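Local atomic coordinates of carboxylase (PDB entry 5H80), a protein that probably carries out, through its biotin carboxylase domain, the ATP-dependent carboxylation of biotin as the first half-reaction of a single-chain bacterial carboxylase. Residues 259-264 / 478-483; 266-271 / 370-375; 420-425 / 448-453; 457-462 / 488-493. One frame throughout, in Å; residues are numbered along the deposited sequence.

Interaction 1: residues 259-264 / 478-483; sequences VQRRHQ and WLDERL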
loop_
_atom_site.group_PDB
_atom_site.type_symbol
_atom_site.label_atom_id
_atom_site.label_comp_id
_atom_site.label_asym_id
_atom_site.label_seq_id
_atom_site.Cartn_x
_atom_site.Cartn_y
_atom_site.Cartn_z
ATOM N N VAL A 259 9.411 -21.533 -1.940
ATOM C CA VAL A 259 10.692 -21.137 -2.534
ATOM C C VAL A 259 11.670 -20.709 -1.373
ATOM O O VAL A 259 11.506 -19.681 -0.697
ATOM C CB VAL A 259 10.471 -19.998 -3.538
ATOM C CG1 VAL A 259 11.815 -19.518 -4.042
ATOM C CG2 VAL A 259 9.478 -20.428 -4.650
ATOM N N GLN A 260 12.578 -21.658 -1.067
ATOM C CA GLN A 260 13.547 -21.545 0.062
ATOM C C GLN A 260 14.923 -21.871 -0.431
ATOM O O GLN A 260 15.026 -22.626 -1.321
ATOM C CB GLN A 260 13.225 -22.593 1.098
ATOM C CG GLN A 260 11.836 -22.505 1.568
ATOM C CD GLN A 260 11.422 -23.473 2.633
ATOM O OE1 GLN A 260 12.239 -24.185 3.199
ATOM N NE2 GLN A 260 10.134 -23.411 2.996
ATOM N N ARG A 261 15.934 -21.271 0.160
ATOM C CA ARG A 261 17.370 -21.487 -0.217
ATOM C C ARG A 261 17.937 -22.072 1.049
ATOM O O ARG A 261 17.877 -21.411 2.095
ATOM C CB ARG A 261 18.084 -20.230 -0.567
ATOM C CG ARG A 261 19.503 -20.429 -1.128
ATOM C CD ARG A 261 20.105 -19.046 -1.228
ATOM N NE ARG A 261 21.075 -18.866 -2.316
ATOM C CZ ARG A 261 21.247 -17.731 -3.032
ATOM N NH1 ARG A 261 20.467 -16.655 -2.847
ATOM N NH2 ARG A 261 22.208 -17.665 -3.969
ATOM N N ARG A 262 18.344 -23.338 1.023
ATOM C CA ARG A 262 18.749 -24.023 2.288
ATOM C C ARG A 262 17.851 -23.678 3.474
ATOM O O ARG A 262 18.328 -23.253 4.517
ATOM C CB ARG A 262 20.221 -23.689 2.646
ATOM C CG ARG A 262 21.238 -24.146 1.605
ATOM C CD ARG A 262 22.671 -23.921 2.059
ATOM N NE ARG A 262 23.635 -24.758 1.333
ATOM C CZ ARG A 262 24.962 -24.669 1.451
ATOM N NH1 ARG A 262 25.522 -23.768 2.262
ATOM N NH2 ARG A 262 25.745 -25.483 0.749
ATOM N N HIS A 263 16.547 -23.829 3.293
ATOM C CA HIS A 263 15.564 -23.642 4.373
ATOM C C HIS A 263 15.296 -22.175 4.807
ATOM O O HIS A 263 14.464 -21.955 5.683
ATOM C CB HIS A 263 15.905 -24.538 5.603
ATOM C CG HIS A 263 15.960 -26.006 5.284
ATOM N ND1 HIS A 263 17.131 -26.650 4.939
ATOM C CD2 HIS A 263 14.984 -26.946 5.235
ATOM C CE1 HIS A 263 16.872 -27.917 4.673
ATOM N NE2 HIS A 263 15.581 -28.127 4.861
ATOM N N GLN A 264 15.922 -21.199 4.162
ATOM C CA GLN A 264 15.563 -19.757 4.295
ATOM C C GLN A 264 14.508 -19.331 3.228
ATOM O O GLN A 264 14.735 -19.439 2.045
ATOM C CB GLN A 264 16.789 -18.866 4.107
ATOM C CG GLN A 264 18.056 -19.245 4.876
ATOM C CD GLN A 264 17.779 -19.893 6.217
ATOM O OE1 GLN A 264 17.650 -21.123 6.313
ATOM N NE2 GLN A 264 17.695 -19.080 7.263
ATOM N N TRP A 478 13.107 -27.488 -4.721
ATOM C CA TRP A 478 13.222 -26.954 -6.042
ATOM C C TRP A 478 14.399 -26.057 -6.205
ATOM O O TRP A 478 15.238 -26.274 -7.150
ATOM C CB TRP A 478 11.936 -26.180 -6.405
ATOM C CG TRP A 478 12.027 -25.579 -7.770
ATOM C CD1 TRP A 478 11.735 -26.152 -8.933
ATOM C CD2 TRP A 478 12.285 -24.197 -8.048
ATOM N NE1 TRP A 478 11.917 -25.241 -9.973
ATOM C CE2 TRP A 478 12.249 -24.024 -9.444
ATOM C CE3 TRP A 478 12.618 -23.132 -7.269
ATOM C CZ2 TRP A 478 12.521 -22.769 -10.060
ATOM C CZ3 TRP A 478 12.831 -21.861 -7.871
ATOM C CH2 TRP A 478 12.826 -21.701 -9.262
ATOM N N LEU A 479 14.511 -25.044 -5.348
ATOM C CA LEU A 479 15.564 -24.065 -5.501
ATOM C C LEU A 479 16.951 -24.643 -5.247
ATOM O O LEU A 479 17.862 -24.290 -5.984
ATOM C CB LEU A 479 15.359 -22.814 -4.697
ATOM C CG LEU A 479 16.260 -21.622 -4.820
ATOM C CD1 LEU A 479 15.599 -20.387 -4.216
ATOM C CD2 LEU A 479 17.622 -21.864 -4.175
ATOM N N ASP A 480 17.114 -25.479 -4.217
ATOM C CA ASP A 480 18.484 -25.983 -3.954
ATOM C C ASP A 480 18.992 -26.825 -5.120
ATOM O O ASP A 480 20.178 -26.694 -5.569
ATOM C CB ASP A 480 18.547 -26.690 -2.628
ATOM C CG ASP A 480 18.413 -25.720 -1.405
ATOM O OD1 ASP A 480 18.609 -24.482 -1.541
ATOM O OD2 ASP A 480 18.066 -26.215 -0.336
ATOM N N GLU A 481 18.089 -27.593 -5.715
ATOM C CA GLU A 481 18.445 -28.363 -6.899
ATOM C C GLU A 481 18.819 -27.598 -8.104
ATOM O O GLU A 481 19.495 -28.131 -8.961
ATOM C CB GLU A 481 17.321 -29.281 -7.295
ATOM C CG GLU A 481 17.003 -30.337 -6.275
ATOM C CD GLU A 481 16.080 -31.427 -6.800
ATOM O OE1 GLU A 481 15.973 -31.611 -8.004
ATOM O OE2 GLU A 481 15.489 -32.111 -5.973
ATOM N N ARG A 482 18.310 -26.395 -8.258
ATOM C CA ARG A 482 18.550 -25.589 -9.459
ATOM C C ARG A 482 19.413 -24.367 -9.243
ATOM O O ARG A 482 19.409 -23.441 -10.063
ATOM C CB ARG A 482 17.214 -25.138 -9.966
ATOM C CG ARG A 482 16.373 -26.317 -10.396
ATOM C CD ARG A 482 14.962 -25.915 -10.737
ATOM N NE ARG A 482 14.284 -27.071 -11.306
ATOM C CZ ARG A 482 13.984 -28.217 -10.663
ATOM N NH1 ARG A 482 13.427 -29.187 -11.357
ATOM N NH2 ARG A 482 14.172 -28.424 -9.342
ATOM N N LEU A 483 20.122 -24.337 -8.121
ATOM C CA LEU A 483 20.922 -23.176 -7.776
ATOM C C LEU A 483 21.931 -22.810 -8.918
ATOM O O LEU A 483 21.952 -21.655 -9.343
ATOM C CB LEU A 483 21.555 -23.411 -6.426
ATOM C CG LEU A 483 22.489 -22.397 -5.795
ATOM C CD1 LEU A 483 21.926 -20.992 -5.960
ATOM C CD2 LEU A 483 22.687 -22.750 -4.326
HETATM O O HOH W 1 12.618 -24.313 -3.110
HETATM O O HOH W 2 15.291 -25.509 -1.968
HETATM O O HOH W 3 15.671 -25.187 1.019
#
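Leu479 packs against the backbone and side chains of 259-264, its CB 3.4 Å from Gln260 O, where the edge strand 260-261 of the five-stranded antiparallel sheet meets the short helix 478-481. Its two methyls part there: CD1 goes to Val259 CG1 at 3.9 Å, with the two side chains crossing at about a right angle, while CD2 lies against the CB and CG of Arg261. With chi1 at -173°, Arg261 sends CG away from its own N, which brings the aliphatic stem across Leu479 at a slant and NH2 to within 3.9 Å of Leu483 CD1; the guanidinium also makes a cation-pi contact with Phe459. Leu463 and Leu486 enclose Leu479 further, so this is the tightly packed part.

The other side is wetter. Arg261 to Gln264 form a type I' turn, and the amide at its second position, Arg262 N, donates to Asp480 OD1 at 2.8 Å. The bond is nearly straight (170°) and uses the syn lone pair of the carboxylate. Beyond it Arg262 is exposed and poorly ordered. One water accepts from Asp480 N and can donate to Gln260 O at 3.0 Å; another can link His263 N to Asp480 OD2.

The polar half thus rests on hydrogen bonds to main-chain N-H groups, not on an ion pair: from Asp480 OD1, Arg261 NE is 6.2 Å away and Arg262 NE 5.8 Å.

Interaction 2: residues 266-271 / 370-375; sequences LLEFAP and QARVNM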
loop_
_atom_site.group_PDB
_atom_site.type_symbol
_atom_site.label_atom_id
_atom_site.label_comp_id
_atom_site.label_asym_id
_atom_site.label_seq_id
_atom_site.Cartn_x
_atom_site.Cartn_y
_atom_site.Cartn_z
ATOM N N LEU A 266 12.428 -17.090 0.693
ATOM C CA LEU A 266 12.741 -15.967 -0.146
ATOM C C LEU A 266 11.496 -15.322 -0.714
ATOM O O LEU A 266 11.467 -14.101 -0.814
ATOM C CB LEU A 266 13.672 -16.313 -1.342
ATOM C CG LEU A 266 15.064 -16.735 -0.930
ATOM C CD1 LEU A 266 15.822 -17.296 -2.115
ATOM C CD2 LEU A 266 15.762 -15.487 -0.359
ATOM N N LEU A 267 10.528 -16.112 -1.175
ATOM C CA LEU A 267 9.282 -15.582 -1.802
ATOM C C LEU A 267 8.076 -16.172 -1.069
ATOM O O LEU A 267 8.049 -17.360 -0.750
ATOM C CB LEU A 267 9.094 -15.876 -3.280
ATOM C CG LEU A 267 10.139 -15.317 -4.196
ATOM C CD1 LEU A 267 10.126 -15.976 -5.514
ATOM C CD2 LEU A 267 10.067 -13.761 -4.310
ATOM N N GLU A 268 7.190 -15.327 -0.584
ATOM C CA GLU A 268 6.083 -15.842 0.231
ATOM C C GLU A 268 4.812 -15.304 -0.406
ATOM O O GLU A 268 4.658 -14.100 -0.525
ATOM C CB GLU A 268 6.299 -15.394 1.680
ATOM C CG GLU A 268 7.633 -15.989 2.237
ATOM C CD GLU A 268 8.377 -15.100 3.190
ATOM O OE1 GLU A 268 8.627 -13.924 2.866
ATOM O OE2 GLU A 268 8.710 -15.624 4.262
ATOM N N PHE A 269 3.854 -16.185 -0.672
ATOM C CA PHE A 269 2.612 -15.866 -1.417
ATOM C C PHE A 269 1.330 -15.964 -0.523
ATOM O O PHE A 269 1.200 -16.794 0.329
ATOM C CB PHE A 269 2.505 -16.781 -2.609
ATOM C CG PHE A 269 3.523 -16.605 -3.563
ATOM C CD1 PHE A 269 3.273 -15.916 -4.732
ATOM C CD2 PHE A 269 4.794 -17.151 -3.402
ATOM C CE1 PHE A 269 4.209 -15.798 -5.677
ATOM C CE2 PHE A 269 5.747 -17.047 -4.422
ATOM C CZ PHE A 269 5.477 -16.287 -5.509
ATOM N N ALA A 270 0.339 -15.042 -0.649
ATOM C CA ALA A 270 -0.946 -15.172 0.081
ATOM C C ALA A 270 -1.961 -14.705 -1.055
ATOM O O ALA A 270 -1.836 -13.539 -1.587
ATOM C CB ALA A 270 -1.043 -14.415 1.342
ATOM N N PRO A 271 -2.840 -15.585 -1.518
ATOM C CA PRO A 271 -3.010 -16.967 -1.167
ATOM C C PRO A 271 -1.921 -17.864 -1.650
ATOM O O PRO A 271 -1.034 -17.516 -2.447
ATOM C CB PRO A 271 -4.297 -17.352 -1.901
ATOM C CG PRO A 271 -4.277 -16.493 -3.141
ATOM C CD PRO A 271 -3.664 -15.205 -2.713
ATOM N N GLN A 370 5.502 -11.417 -1.142
ATOM C CA GLN A 370 6.596 -10.741 -0.510
ATOM C C GLN A 370 7.906 -11.294 -0.980
ATOM O O GLN A 370 8.052 -12.538 -1.096
ATOM C CB GLN A 370 6.557 -10.900 1.038
ATOM C CG GLN A 370 7.869 -10.433 1.782
ATOM C CD GLN A 370 7.692 -10.304 3.261
ATOM O OE1 GLN A 370 7.213 -9.282 3.768
ATOM N NE2 GLN A 370 8.093 -11.307 4.008
ATOM N N ALA A 371 8.831 -10.438 -1.321
ATOM C CA ALA A 371 10.189 -10.908 -1.603
ATOM C C ALA A 371 11.142 -10.329 -0.483
ATOM O O ALA A 371 11.052 -9.183 -0.119
ATOM C CB ALA A 371 10.652 -10.527 -2.932
ATOM N N ARG A 372 12.021 -11.194 0.080
ATOM C CA ARG A 372 13.023 -10.688 1.014
ATOM C C ARG A 372 14.319 -10.204 0.247
ATOM O O ARG A 372 15.060 -11.022 -0.410
ATOM C CB ARG A 372 13.328 -11.863 1.919
ATOM C CG ARG A 372 12.073 -12.430 2.711
ATOM C CD ARG A 372 12.488 -13.321 3.932
ATOM N NE ARG A 372 11.342 -14.051 4.548
ATOM C CZ ARG A 372 11.417 -14.759 5.689
ATOM N NH1 ARG A 372 12.500 -14.713 6.428
ATOM N NH2 ARG A 372 10.378 -15.432 6.139
ATOM N N VAL A 373 14.571 -8.915 0.327
ATOM C CA VAL A 373 15.817 -8.292 -0.176
ATOM C C VAL A 373 16.951 -8.398 0.809
ATOM O O VAL A 373 16.806 -7.846 1.930
ATOM C CB VAL A 373 15.559 -6.898 -0.689
ATOM C CG1 VAL A 373 16.800 -6.332 -1.342
ATOM C CG2 VAL A 373 14.343 -6.923 -1.631
ATOM N N ASN A 374 17.948 -9.210 0.463
ATOM C CA ASN A 374 19.062 -9.498 1.376
ATOM C C ASN A 374 20.410 -8.915 0.856
ATOM O O ASN A 374 20.626 -8.792 -0.333
ATOM C CB ASN A 374 19.246 -10.978 1.704
ATOM C CG ASN A 374 18.023 -11.711 2.244
ATOM O OD1 ASN A 374 17.323 -11.219 3.145
ATOM N ND2 ASN A 374 17.848 -12.952 1.802
ATOM N N MET A 375 21.296 -8.613 1.790
ATOM C CA MET A 375 22.701 -8.286 1.517
ATOM C C MET A 375 23.372 -9.633 1.401
ATOM O O MET A 375 23.475 -10.351 2.383
ATOM C CB MET A 375 23.218 -7.460 2.701
ATOM C CG MET A 375 24.596 -6.919 2.496
ATOM S SD MET A 375 24.905 -5.770 3.829
ATOM C CE MET A 375 26.684 -5.525 3.515
#
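Glu268 and Gln370 form an antiparallel hydrogen-bonded pair: Glu268 N donates to Gln370 O, and Gln370 N returns the bond to Glu268 O at 2.9 Å. Arg372 N to Leu266 O continues the pairing of strands 264-270 and 367-374, whose short segments run 160° apart. One antiparallel sheet thereby joins the ATP-binding part of the sequence to the biotin carboxylase C-terminal part. On the face carrying Leu267 and Ala371, the non-hydrogen-bonded pair, Leu267 CD2 meets Ala371 CB at 3.6 Å.

The side chain of Glu268 runs over the other face. From CB, which makes no close contact across the strands, CG leaves anti to the carbonyl carbon, and a bend at chi2 (145°) turns the carboxylate toward 370-375. CD then lies at the edge of the Arg372 guanidinium, 3.4 Å from NE. OE1 accepts two bonds, from Gln370 NE2 at 2.9 Å and from Arg372 NE at 3.2 Å, which reach it from opposite faces of the carboxylate plane. OE2 uses its syn lone pair for Arg372 NH2, at a modelled 2.5 Å that is too short to bear weight. The arginine grips side-on, one nitrogen to each oxygen, although the two planes are 43° apart. Were Glu268 replaced by an alanine, Arg372 NE and NH2 would probably lose these acceptors and Gln370 NE2 its bond to OE1.

Thr326 binds Gln370 OE1. Arg372, probably near the active site as in related biotin carboxylases, shares NH2 between Glu268 and Glu324, so a side-chain salt bridge accompanies the three main-chain bonds between the strands.

Interaction 3: residues 420-425 / 448-453; sequences ALLAKV and FQIAGV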
loop_
_atom_site.group_PDB
_atom_site.type_symbol
_atom_site.label_atom_id
_atom_site.label_comp_id
_atom_site.label_asym_id
_atom_site.label_seq_id
_atom_site.Cartn_x
_atom_site.Cartn_y
_atom_site.Cartn_z
ATOM N N ALA A 420 20.751 -10.889 7.253
ATOM C CA ALA A 420 21.107 -10.211 6.001
ATOM C C ALA A 420 19.926 -9.421 5.439
ATOM O O ALA A 420 20.124 -8.717 4.454
ATOM C CB ALA A 420 21.574 -11.203 4.933
ATOM N N LEU A 421 18.792 -9.462 6.110
ATOM C CA LEU A 421 17.607 -8.740 5.563
ATOM C C LEU A 421 17.819 -7.266 5.527
ATOM O O LEU A 421 18.131 -6.611 6.587
ATOM C CB LEU A 421 16.427 -9.132 6.333
ATOM C CG LEU A 421 15.065 -8.627 5.779
ATOM C CD1 LEU A 421 14.702 -9.344 4.493
ATOM C CD2 LEU A 421 14.030 -8.895 6.859
ATOM N N LEU A 422 17.579 -6.693 4.369
ATOM C CA LEU A 422 17.623 -5.232 4.163
ATOM C C LEU A 422 16.223 -4.644 4.005
ATOM O O LEU A 422 15.929 -3.616 4.595
ATOM C CB LEU A 422 18.386 -4.883 2.901
ATOM C CG LEU A 422 19.961 -5.013 2.881
ATOM C CD1 LEU A 422 20.468 -4.776 1.457
ATOM C CD2 LEU A 422 20.601 -4.143 3.963
ATOM N N ALA A 423 15.358 -5.358 3.220
ATOM C CA ALA A 423 13.984 -4.873 3.108
ATOM C C ALA A 423 13.030 -5.961 2.662
ATOM O O ALA A 423 13.435 -6.875 1.931
ATOM C CB ALA A 423 13.930 -3.712 2.110
ATOM N N LYS A 424 11.774 -5.799 2.999
ATOM C CA LYS A 424 10.750 -6.711 2.486
ATOM C C LYS A 424 9.852 -5.958 1.485
ATOM O O LYS A 424 9.360 -4.971 1.864
ATOM C CB LYS A 424 9.943 -7.344 3.562
ATOM C CG LYS A 424 10.758 -7.994 4.699
ATOM C CD LYS A 424 9.889 -8.610 5.814
ATOM C CE LYS A 424 8.948 -7.660 6.577
ATOM N NZ LYS A 424 8.241 -8.181 7.788
ATOM N N VAL A 425 9.701 -6.475 0.284
ATOM C CA VAL A 425 8.893 -5.859 -0.748
ATOM C C VAL A 425 7.672 -6.673 -0.977
ATOM O O VAL A 425 7.774 -7.850 -1.404
ATOM C CB VAL A 425 9.669 -5.729 -2.048
ATOM C CG1 VAL A 425 8.826 -5.146 -3.268
ATOM C CG2 VAL A 425 10.953 -4.901 -1.799
ATOM N N PHE A 448 14.258 -0.970 -7.428
ATOM C CA PHE A 448 15.009 -0.875 -6.189
ATOM C C PHE A 448 16.493 -0.552 -6.397
ATOM O O PHE A 448 17.273 -1.428 -6.732
ATOM C CB PHE A 448 14.859 -2.173 -5.405
ATOM C CG PHE A 448 14.897 -2.027 -3.891
ATOM C CD1 PHE A 448 14.202 -2.975 -3.156
ATOM C CD2 PHE A 448 15.624 -1.032 -3.182
ATOM C CE1 PHE A 448 14.173 -2.959 -1.761
ATOM C CE2 PHE A 448 15.635 -1.001 -1.750
ATOM C CZ PHE A 448 14.875 -1.967 -1.035
ATOM N N GLN A 449 16.823 0.686 -6.093
ATOM C CA GLN A 449 18.207 1.247 -6.329
ATOM C C GLN A 449 18.917 1.073 -5.021
ATOM O O GLN A 449 18.472 1.635 -4.029
ATOM C CB GLN A 449 18.150 2.745 -6.599
ATOM C CG GLN A 449 17.353 3.215 -7.773
ATOM C CD GLN A 449 17.584 4.684 -8.036
ATOM O OE1 GLN A 449 18.651 5.080 -8.512
ATOM N NE2 GLN A 449 16.593 5.505 -7.725
ATOM N N ILE A 450 19.882 0.165 -4.998
ATOM C CA ILE A 450 20.779 0.017 -3.917
ATOM C C ILE A 450 22.221 0.163 -4.471
ATOM O O ILE A 450 22.552 -0.478 -5.455
ATOM C CB ILE A 450 20.599 -1.356 -3.226
ATOM C CG1 ILE A 450 19.115 -1.532 -2.873
ATOM C CG2 ILE A 450 21.444 -1.438 -1.961
ATOM C CD1 ILE A 450 18.785 -2.844 -2.207
ATOM N N ALA A 451 23.014 1.007 -3.822
ATOM C CA ALA A 451 24.476 1.102 -4.078
ATOM C C ALA A 451 25.280 1.076 -2.764
ATOM O O ALA A 451 24.811 1.611 -1.741
ATOM C CB ALA A 451 24.761 2.362 -4.879
ATOM N N GLY A 452 26.459 0.431 -2.824
ATOM C CA GLY A 452 27.448 0.359 -1.716
ATOM C C GLY A 452 27.553 -1.019 -1.075
ATOM O O GLY A 452 28.561 -1.284 -0.474
ATOM N N VAL A 453 26.497 -1.879 -1.153
ATOM C CA VAL A 453 26.548 -3.279 -0.662
ATOM C C VAL A 453 26.012 -4.232 -1.727
ATOM O O VAL A 453 25.258 -3.791 -2.594
ATOM C CB VAL A 453 25.683 -3.441 0.629
ATOM C CG1 VAL A 453 26.218 -2.562 1.698
ATOM C CG2 VAL A 453 24.201 -3.085 0.379
#
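Two layers of the biotin carboxylase C-terminal domain meet here: strand 421-429 of the five-stranded antiparallel sheet, and strand 449-451, which pairs with 393-395 in a separate two-stranded sheet. The touching parts, 422 to 425 and 448 to 453, run 165° apart in end-to-end direction, but the nearest CA atoms are still 9.6 Å apart, at Val425 and Phe448, and no hydrogen bond joins the segments; side chains alone span the gap. Leu422 and Ala423 both face Val373 in a classic beta bulge, and both direct their side chains toward 448-453.

Phe448 carries the largest share. Its ring takes Ala423 CB at the edge, in the ring plane, with CZ 3.7 Å from that methyl, while Val425 CG2 comes obliquely to CE1 at 3.8 Å. Ile450 CD1, from the same segment, lies over one ring face, toward its rim, and Phe394 meets the ring edge-to-face. A serine here would probably open a gap beside Ala423 and Val425 and take from Ile450 the surface its CD1 rests on.

At the other end the contact is slacker. Leu422 CD1 touches two partners loosely, 4.5 Å from Ile450 CD1 and 4.2 Å from Val453 CG2.

Interaction 4: residues 457-462 / 488-493; sequences LAFLQA and TQAAEY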
loop_
_atom_site.group_PDB
_atom_site.type_symbol
_atom_site.label_atom_id
_atom_site.label_comp_id
_atom_site.label_asym_id
_atom_site.label_seq_id
_atom_site.Cartn_x
_atom_site.Cartn_y
_atom_site.Cartn_z
ATOM N N LEU A 457 18.984 -8.808 -5.321
ATOM C CA LEU A 457 17.974 -8.332 -6.259
ATOM C C LEU A 457 17.950 -9.006 -7.632
ATOM O O LEU A 457 16.871 -9.381 -8.126
ATOM C CB LEU A 457 17.959 -6.835 -6.408
ATOM C CG LEU A 457 17.483 -6.001 -5.236
ATOM C CD1 LEU A 457 18.073 -4.641 -5.399
ATOM C CD2 LEU A 457 15.945 -5.878 -5.206
ATOM N N ALA A 458 19.106 -9.275 -8.209
ATOM C CA ALA A 458 19.129 -10.086 -9.485
ATOM C C ALA A 458 18.651 -11.486 -9.340
ATOM O O ALA A 458 17.988 -12.010 -10.219
ATOM C CB ALA A 458 20.538 -10.083 -10.132
ATOM N N PHE A 459 19.040 -12.146 -8.254
ATOM C CA PHE A 459 18.577 -13.473 -8.000
ATOM C C PHE A 459 17.033 -13.623 -7.844
ATOM O O PHE A 459 16.444 -14.513 -8.435
ATOM C CB PHE A 459 19.316 -14.018 -6.865
ATOM C CG PHE A 459 19.070 -15.469 -6.640
ATOM C CD1 PHE A 459 19.799 -16.421 -7.373
ATOM C CD2 PHE A 459 18.177 -15.918 -5.714
ATOM C CE1 PHE A 459 19.598 -17.776 -7.193
ATOM C CE2 PHE A 459 17.962 -17.262 -5.576
ATOM C CZ PHE A 459 18.664 -18.199 -6.264
ATOM N N LEU A 460 16.438 -12.634 -7.153
ATOM C CA LEU A 460 14.962 -12.471 -6.966
ATOM C C LEU A 460 14.300 -12.317 -8.303
ATOM O O LEU A 460 13.325 -13.027 -8.521
ATOM C CB LEU A 460 14.663 -11.248 -6.055
ATOM C CG LEU A 460 14.924 -11.570 -4.544
ATOM C CD1 LEU A 460 14.775 -10.342 -3.637
ATOM C CD2 LEU A 460 14.276 -12.764 -3.908
ATOM N N GLN A 461 14.864 -11.499 -9.211
ATOM C CA GLN A 461 14.352 -11.362 -10.546
ATOM C C GLN A 461 14.475 -12.672 -11.350
ATOM O O GLN A 461 13.489 -13.062 -12.029
ATOM C CB GLN A 461 14.920 -10.107 -11.213
ATOM C CG GLN A 461 14.191 -8.851 -10.731
ATOM C CD GLN A 461 14.975 -7.608 -10.959
ATOM O OE1 GLN A 461 15.844 -7.200 -10.136
ATOM N NE2 GLN A 461 14.730 -7.001 -12.080
ATOM N N ALA A 462 15.542 -13.460 -11.192
ATOM C CA ALA A 462 15.597 -14.711 -11.943
ATOM C C ALA A 462 14.493 -15.682 -11.491
ATOM O O ALA A 462 13.867 -16.453 -12.286
ATOM C CB ALA A 462 16.969 -15.350 -11.839
ATOM N N THR A 488 23.180 -18.455 -12.818
ATOM C CA THR A 488 23.466 -18.054 -14.235
ATOM C C THR A 488 22.448 -17.058 -14.742
ATOM O O THR A 488 22.802 -15.938 -15.165
ATOM C CB THR A 488 23.600 -19.283 -15.172
ATOM O OG1 THR A 488 24.643 -20.167 -14.681
ATOM C CG2 THR A 488 23.836 -18.860 -16.700
ATOM N N GLN A 489 21.169 -17.384 -14.565
ATOM C CA GLN A 489 20.053 -16.576 -15.057
ATOM C C GLN A 489 20.025 -15.201 -14.450
ATOM O O GLN A 489 19.621 -14.204 -15.101
ATOM C CB GLN A 489 18.759 -17.322 -14.779
ATOM C CG GLN A 489 18.562 -18.530 -15.733
ATOM C CD GLN A 489 17.654 -19.607 -15.162
ATOM O OE1 GLN A 489 16.691 -19.306 -14.464
ATOM N NE2 GLN A 489 17.970 -20.883 -15.450
ATOM N N ALA A 490 20.409 -15.130 -13.175
ATOM C CA ALA A 490 20.429 -13.839 -12.440
ATOM C C ALA A 490 21.390 -12.815 -13.072
ATOM O O ALA A 490 21.169 -11.636 -12.915
ATOM C CB ALA A 490 20.806 -14.060 -11.003
ATOM N N ALA A 491 22.418 -13.245 -13.832
ATOM C CA ALA A 491 23.413 -12.272 -14.381
ATOM C C ALA A 491 22.786 -11.326 -15.445
ATOM O O ALA A 491 23.202 -10.169 -15.568
ATOM C CB ALA A 491 24.658 -12.983 -14.879
ATOM N N GLU A 492 21.729 -11.789 -16.116
ATOM C CA GLU A 492 20.877 -10.941 -16.998
ATOM C C GLU A 492 20.217 -9.746 -16.316
ATOM O O GLU A 492 19.775 -8.819 -16.999
ATOM C CB GLU A 492 19.763 -11.794 -17.708
ATOM C CG GLU A 492 19.052 -11.139 -18.935
ATOM C CD GLU A 492 17.620 -11.673 -19.207
ATOM O OE1 GLU A 492 16.618 -10.878 -19.252
ATOM O OE2 GLU A 492 17.489 -12.907 -19.375
ATOM N N TYR A 493 20.131 -9.745 -14.992
ATOM C CA TYR A 493 19.487 -8.653 -14.267
ATOM C C TYR A 493 20.529 -7.801 -13.514
ATOM O O TYR A 493 20.189 -6.791 -12.905
ATOM C CB TYR A 493 18.356 -9.229 -13.366
ATOM C CG TYR A 493 17.383 -10.138 -14.138
ATOM C CD1 TYR A 493 17.585 -11.522 -14.182
ATOM C CD2 TYR A 493 16.246 -9.617 -14.823
ATOM C CE1 TYR A 493 16.696 -12.373 -14.890
ATOM C CE2 TYR A 493 15.377 -10.450 -15.508
ATOM C CZ TYR A 493 15.626 -11.829 -15.553
ATOM O OH TYR A 493 14.786 -12.680 -16.223
HETATM O O HOH W 4 14.764 -17.249 -14.601
#
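Ala458, Ala462 and Ala490 make the closest approach of the two segments, and their methyls account for most of the apolar contacts. Ala490 CB sits 4.1 Å from Ala458 CB and also touches the backbone of Phe459, whose CA lies 3.8 Å away. Ala462 CB packs against Ala490 N and against Gln489 CB. Methyl also meets carbonyl: Ala458 CB is 3.2 Å from Ala490 O, an oxygen that accepts the backbone bond of Tyr493 N.

Such small residues are consistent with the close spacing. Helix 457-465 meets residues 488-493 with only 4.8 Å between the CA atoms of Phe459 and Ala490, an alanine-lined contact near the C-terminus of the chain. On its other side helix 457-465 turns Leu457 and Leu460 to Val373 of strand 367-374, so helix 483-490 forms a further layer outside it.

The aromatic contact belongs to Tyr493. With CG anti to the carbonyl carbon (chi1 -52°), the ring lies along 458-462. Gln461 CB stands over one face in a CH-pi contact, 4.1 Å from the ring centroid and 22° off the normal, while Glu492 CB lies above the opposite face. CE1 comes obliquely to Ala462 CA. His465, one turn on from Gln461, stacks with the same ring.

Polar bonding between the segments passes through water. One molecule donates to Ala462 O at 2.6 Å and to Gln489 OE1 at 2.8 Å, bridging a helix carbonyl to the partner's amide.

How the interactions relate
Interactions 1, 2 and 3 all reach the same antiparallel sheet, and helix 457-465 of interaction 4 packs on it. Interactions 2 and 3 are buried: interaction 2 lies within the sheet and joins main-chain pairing to a salt bridge, whereas interaction 3 links the sheet to another layer by apolar side chains alone. They share a strand boundary, with Ala371 N 2.8 Å from Val425 O. Interactions 1 and 4 are partly buried, and both include water bridges. Phe459 of interaction 4 touches interaction 1 at Leu479 and interaction 2 at Leu266, while Leu457 reaches Ile450 of interaction 3. Helices 478-481 and 483-490 follow each other, carrying interactions 1 and 4.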